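Local coordinates for putative D-lactate dehydrogenase (Chlamydomonas reinhardtii, PDB 4ZGS), which reduces pyruvate to D-lactate in the chloroplasts of the green alga, probably taking the hydride from a bound NADH, at the interface of chains A and B. Sequence-based numbering; all coordinates share one arbitrary frame. Chains: chain A/B, Putative D-lactate dehydrogenase.

Contact 1: the interface of chains A and B. Residues chain A 138, 141-142, 145, 336-340; chain B 152, 154, 173.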
loop_
_atom_site.group_PDB
_atom_site.type_symbol
_atom_site.label_atom_id
_atom_site.label_comp_id
_atom_site.label_asym_id
_atom_site.label_seq_id
_atom_site.Cartn_x
_atom_site.Cartn_y
_atom_site.Cartn_z
ATOM N N SER A 138 -2.435 24.236 -14.576
ATOM C CA SER A 138 -2.634 23.192 -13.560
ATOM C C SER A 138 -2.960 21.865 -14.197
ATOM O O SER A 138 -2.334 20.854 -13.876
ATOM C CB SER A 138 -3.731 23.565 -12.574
ATOM O OG SER A 138 -3.268 24.506 -11.626
ATOM N N GLU A 141 -0.117 20.600 -16.649
ATOM C CA GLU A 141 0.981 20.046 -15.885
ATOM C C GLU A 141 0.575 18.685 -15.242
ATOM O O GLU A 141 1.430 17.891 -14.903
ATOM C CB GLU A 141 1.436 21.033 -14.814
ATOM C CG GLU A 141 2.054 22.299 -15.408
ATOM C CD GLU A 141 2.528 23.307 -14.376
ATOM O OE1 GLU A 141 2.415 23.045 -13.160
ATOM O OE2 GLU A 141 3.036 24.366 -14.795
ATOM N N HIS A 142 -0.719 18.421 -15.055
ATOM C CA HIS A 142 -1.075 17.169 -14.422
ATOM C C HIS A 142 -0.926 15.983 -15.370
ATOM O O HIS A 142 -0.405 14.936 -14.991
ATOM C CB HIS A 142 -2.491 17.222 -13.866
ATOM C CG HIS A 142 -2.819 16.068 -12.985
ATOM N ND1 HIS A 142 -2.369 15.993 -11.684
ATOM C CD2 HIS A 142 -3.587 14.969 -13.185
ATOM C CE1 HIS A 142 -2.816 14.882 -11.133
ATOM N NE2 HIS A 142 -3.547 14.239 -12.027
ATOM N N ALA A 145 2.508 15.286 -15.625
ATOM C CA ALA A 145 2.864 14.581 -14.393
ATOM C C ALA A 145 2.644 13.067 -14.546
ATOM O O ALA A 145 3.509 12.266 -14.236
ATOM C CB ALA A 145 2.047 15.130 -13.242
ATOM N N THR A 336 -7.980 15.104 -9.871
ATOM C CA THR A 336 -7.182 16.130 -9.220
ATOM C C THR A 336 -6.414 17.071 -10.171
ATOM O O THR A 336 -5.644 17.899 -9.699
ATOM C CB THR A 336 -6.183 15.485 -8.256
ATOM O OG1 THR A 336 -5.293 14.635 -9.002
ATOM C CG2 THR A 336 -6.917 14.640 -7.236
ATOM N N ALA A 337 -6.570 16.907 -11.484
ATOM C CA ALA A 337 -5.804 17.722 -12.417
ATOM C C ALA A 337 -5.992 19.239 -12.199
ATOM O O ALA A 337 -5.060 19.991 -12.453
ATOM C CB ALA A 337 -6.147 17.364 -13.870
ATOM N N PHE A 338 -7.181 19.668 -11.764
ATOM C CA PHE A 338 -7.449 21.083 -11.503
ATOM C C PHE A 338 -7.028 21.427 -10.100
ATOM O O PHE A 338 -7.067 22.580 -9.701
ATOM C CB PHE A 338 -8.926 21.442 -11.621
ATOM C CG PHE A 338 -9.719 21.110 -10.358
ATOM C CD1 PHE A 338 -9.907 19.782 -9.965
ATOM C CD2 PHE A 338 -10.205 22.112 -9.528
ATOM C CE1 PHE A 338 -10.627 19.472 -8.783
ATOM C CE2 PHE A 338 -10.911 21.807 -8.350
ATOM C CZ PHE A 338 -11.123 20.486 -7.981
ATOM N N LEU A 339 -6.670 20.433 -9.317
ATOM C CA LEU A 339 -6.596 20.716 -7.901
ATOM C C LEU A 339 -5.193 21.149 -7.496
ATOM O O LEU A 339 -4.332 20.341 -7.155
ATOM C CB LEU A 339 -7.033 19.491 -7.100
ATOM C CG LEU A 339 -7.229 19.632 -5.607
ATOM C CD1 LEU A 339 -8.534 20.391 -5.268
ATOM C CD2 LEU A 339 -7.188 18.193 -5.004
ATOM N N THR A 340 -5.068 22.458 -7.354
ATOM C CA THR A 340 -3.807 23.142 -7.215
ATOM C C THR A 340 -4.030 24.355 -6.344
ATOM O O THR A 340 -5.111 24.885 -6.354
ATOM C CB THR A 340 -3.289 23.514 -8.615
ATOM O OG1 THR A 340 -2.388 22.478 -9.059
ATOM C CG2 THR A 340 -2.604 24.859 -8.625
ATOM N N ARG B 152 2.239 17.008 -7.405
ATOM C CA ARG B 152 0.867 16.564 -7.591
ATOM C C ARG B 152 0.507 15.380 -6.663
ATOM O O ARG B 152 -0.494 14.710 -6.878
ATOM C CB ARG B 152 0.602 16.283 -9.071
ATOM C CG ARG B 152 1.001 17.515 -10.028
ATOM C CD ARG B 152 0.423 18.876 -9.586
ATOM N NE ARG B 152 -0.997 18.807 -9.853
ATOM C CZ ARG B 152 -1.609 19.307 -10.906
ATOM N NH1 ARG B 152 -0.942 20.022 -11.824
ATOM N NH2 ARG B 152 -2.915 19.111 -11.015
ATOM N N LEU B 154 1.340 12.317 -6.468
ATOM C CA LEU B 154 0.944 11.164 -7.262
ATOM C C LEU B 154 0.974 9.839 -6.497
ATOM O O LEU B 154 0.066 9.023 -6.690
ATOM C CB LEU B 154 1.809 11.053 -8.512
ATOM C CG LEU B 154 1.574 12.247 -9.434
ATOM C CD1 LEU B 154 2.295 12.105 -10.807
ATOM C CD2 LEU B 154 0.085 12.367 -9.609
ATOM N N GLY B 173 -2.275 20.076 -5.106
ATOM C CA GLY B 173 -0.926 20.277 -5.568
ATOM C C GLY B 173 -0.494 21.710 -5.803
ATOM O O GLY B 173 -1.047 22.681 -5.240
#
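B:Arg152 reaches across the interface and lays its guanidinium among backbone carbonyls of chain A, hiding 105 Å² of its surface there. Its chain is bent at both chi2 and chi3, and this fold turns the flat end toward two segments at once, helix 136-151 and the loop 336-340. B:Arg152 NH1 gives a nearly straight bond, 173° at the hydrogen, to A:Ser138 O at 2.6 Å, in the first turn of the helix. The other nitrogen serves the loop: B:Arg152 NH2 binds A:Ala337 O at 2.7 Å and, more weakly by length, A:Thr336 O at 3.3 Å. All three oxygens lie close to the guanidinium plane, although NH2 stands above the carbonyl plane of A:Ala337, off its lone pairs. The two faces are flanked as well. A:Thr340 OG1 sits over the centre of one, 3.7 Å from the plane, and the A:His142 ring leans over the rim of the other with its plane turned by 44°. The ring is brought there by its CG lying anti to the backbone N (chi1 -169°), and A:Ala337 CA packs on one of its faces. Nearby, B:Gly173 N donates to A:Leu339 O at 2.9 Å, beside a parallel bridge to A:Thr340.

The margin is slacker. B:Leu154 CD1 merely touches A:Ala145 CB at 3.9 Å. A:Glu141 OE1 remains 4.7 Å from B:Arg152 NH1, where it might favour the positive charge without pairing with it. Because A:Thr336 and A:Ala337 directly follow the family's active-site histidine and A:Phe338 belongs to the NAD pocket, the arginine probably helps one subunit steady the catalytic loop of the other.

Contact 2: the interface of chains A and B. Residues chain A 154-155, 159, 330-332; chain B 154-155, 158-159.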
loop_
_atom_site.group_PDB
_atom_site.type_symbol
_atom_site.label_atom_id
_atom_site.label_comp_id
_atom_site.label_asym_id
_atom_site.label_seq_id
_atom_site.Cartn_x
_atom_site.Cartn_y
_atom_site.Cartn_z
ATOM N N LEU A 154 7.139 5.474 -11.213
ATOM C CA LEU A 154 7.243 6.065 -9.880
ATOM C C LEU A 154 6.298 5.428 -8.836
ATOM O O LEU A 154 6.694 5.299 -7.673
ATOM C CB LEU A 154 6.992 7.583 -9.930
ATOM C CG LEU A 154 7.989 8.433 -10.727
ATOM C CD1 LEU A 154 7.742 9.944 -10.446
ATOM C CD2 LEU A 154 9.412 8.065 -10.421
ATOM N N THR A 155 5.071 5.031 -9.195
ATOM C CA THR A 155 4.203 4.460 -8.145
ATOM C C THR A 155 4.716 3.079 -7.685
ATOM O O THR A 155 4.898 2.859 -6.488
ATOM C CB THR A 155 2.713 4.354 -8.580
ATOM O OG1 THR A 155 2.552 3.423 -9.661
ATOM C CG2 THR A 155 2.154 5.757 -8.971
ATOM N N ILE A 159 6.328 2.228 -3.717
ATOM C CA ILE A 159 5.758 1.165 -2.870
ATOM C C ILE A 159 6.773 0.114 -2.426
ATOM O O ILE A 159 6.829 -0.288 -1.251
ATOM C CB ILE A 159 4.598 0.445 -3.577
ATOM C CG1 ILE A 159 3.405 1.407 -3.705
ATOM C CG2 ILE A 159 4.205 -0.823 -2.789
ATOM C CD1 ILE A 159 2.304 0.939 -4.632
ATOM N N VAL A 330 -1.103 0.996 -15.609
ATOM C CA VAL A 330 -2.166 1.995 -15.472
ATOM C C VAL A 330 -2.008 2.842 -14.200
ATOM O O VAL A 330 -1.628 2.331 -13.149
ATOM C CB VAL A 330 -3.512 1.363 -15.433
ATOM C CG1 VAL A 330 -4.516 2.330 -14.835
ATOM C CG2 VAL A 330 -3.913 0.872 -16.826
ATOM N N LEU A 331 -2.227 4.148 -14.327
ATOM C CA LEU A 331 -2.169 5.056 -13.189
ATOM C C LEU A 331 -3.371 5.977 -13.245
ATOM O O LEU A 331 -3.685 6.523 -14.303
ATOM C CB LEU A 331 -0.870 5.840 -13.139
ATOM C CG LEU A 331 -0.848 7.080 -12.229
ATOM C CD1 LEU A 331 -1.542 6.890 -10.928
ATOM C CD2 LEU A 331 0.608 7.440 -11.964
ATOM N N VAL A 332 -4.107 6.032 -12.132
ATOM C CA VAL A 332 -5.346 6.795 -12.037
ATOM C C VAL A 332 -5.337 7.737 -10.848
ATOM O O VAL A 332 -5.153 7.290 -9.712
ATOM C CB VAL A 332 -6.534 5.862 -11.900
ATOM C CG1 VAL A 332 -7.796 6.635 -11.590
ATOM C CG2 VAL A 332 -6.692 5.077 -13.172
ATOM N N LEU B 154 1.340 12.317 -6.468
ATOM C CA LEU B 154 0.944 11.164 -7.262
ATOM C C LEU B 154 0.974 9.839 -6.497
ATOM O O LEU B 154 0.066 9.023 -6.690
ATOM C CB LEU B 154 1.809 11.053 -8.512
ATOM C CG LEU B 154 1.574 12.247 -9.434
ATOM C CD1 LEU B 154 2.295 12.105 -10.807
ATOM C CD2 LEU B 154 0.085 12.367 -9.609
ATOM N N THR B 155 1.961 9.642 -5.619
ATOM C CA THR B 155 2.058 8.376 -4.919
ATOM C C THR B 155 0.858 8.208 -3.955
ATOM O O THR B 155 0.164 7.176 -4.010
ATOM C CB THR B 155 3.407 8.227 -4.158
ATOM O OG1 THR B 155 3.539 9.250 -3.166
ATOM C CG2 THR B 155 4.600 8.296 -5.113
ATOM N N TYR B 158 -2.343 7.518 -5.978
ATOM C CA TYR B 158 -2.362 6.176 -6.514
ATOM C C TYR B 158 -2.846 5.162 -5.504
ATOM O O TYR B 158 -3.701 4.331 -5.811
ATOM C CB TYR B 158 -0.973 5.775 -6.991
ATOM C CG TYR B 158 -0.877 4.332 -7.441
ATOM C CD1 TYR B 158 -1.466 3.908 -8.627
ATOM C CD2 TYR B 158 -0.184 3.394 -6.683
ATOM C CE1 TYR B 158 -1.380 2.559 -9.049
ATOM C CE2 TYR B 158 -0.087 2.057 -7.093
ATOM C CZ TYR B 158 -0.687 1.643 -8.277
ATOM O OH TYR B 158 -0.580 0.311 -8.684
ATOM N N ILE B 159 -2.256 5.226 -4.314
ATOM C CA ILE B 159 -2.543 4.261 -3.259
ATOM C C ILE B 159 -3.989 4.401 -2.750
ATOM O O ILE B 159 -4.711 3.397 -2.582
ATOM C CB ILE B 159 -1.554 4.410 -2.079
ATOM C CG1 ILE B 159 -0.180 3.865 -2.452
ATOM C CG2 ILE B 159 -2.026 3.623 -0.875
ATOM C CD1 ILE B 159 0.908 4.254 -1.448
#
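B:Tyr158 meets A:Thr155 and A:Ile159, which lie one turn apart on the helical backbone 154-163 of the other chain, and A:Leu331, which comes from the extended strand 330-332 (phi/psi -134°/127°). The tyrosine belongs to the same helix in its own chain. Its CG is anti to the backbone N, chi1 174°, and the ring thereby extends away from its own helix, between the partner's helix 154-163 and strand 330-332, hiding 87 Å² of the residue.

A:Thr155 approaches over a face and crosses the tyrosine side chain at about a right angle. Its OG1 stands above the ring centre, 3.8 Å from the plane. A:Thr155 CB lies 3.6 Å from B:Tyr158 CD2, while the methyl A:Thr155 CG2, placed anti to the carbonyl carbon, rests 3.7 Å from B:Tyr158 CG near the root of the ring. The structure does not show where the hydroxyl hydrogen points, so only van der Waals contact is claimed for the oxygen over the ring. A:Ile159 arrives differently: A:Ile159 CD1 lies in the ring plane and touches the edge at B:Tyr158 CE2, 3.6 Å away. On the other edge A:Leu331 CD1 reaches B:Tyr158 CD1 at 3.8 Å, displaced from the plane toward the side that A:Thr155 occupies. Face, edge and rim contacts together would limit both tilt and slide of the ring.

Among the residues of this patch, no nitrogen or oxygen of one chain comes within bonding reach of the other chain, so it relies on shape and apolar burial. An alanine at B:Tyr158 would probably open a gap between the partner's helix and strand, leaving A:Thr155, A:Ile159 and A:Leu331 without the ring they share.

Farther along the paired helices the isoleucines approach one another, with B:Ile159 CD1 4.4 Å from A:Ile159 CG1.

Contact 1 and contact 2 have C-alpha centres about 13 Å apart and share B:Leu154, the first residue of helix 154-163. One short stretch of chain B therefore enters both: the loop just before the helix supplies the polar anchor of contact 1, and the following turns supply the apolar surface of contact 2. In chain A the strand 330-332 of contact 2 runs on toward the loop 336-340 of contact 1. Two-fold symmetry repeats each contact with the chains exchanged, giving an interface of mixed character; it probably represents the dimer typical of this dehydrogenase family, within a deposited assembly of four chains.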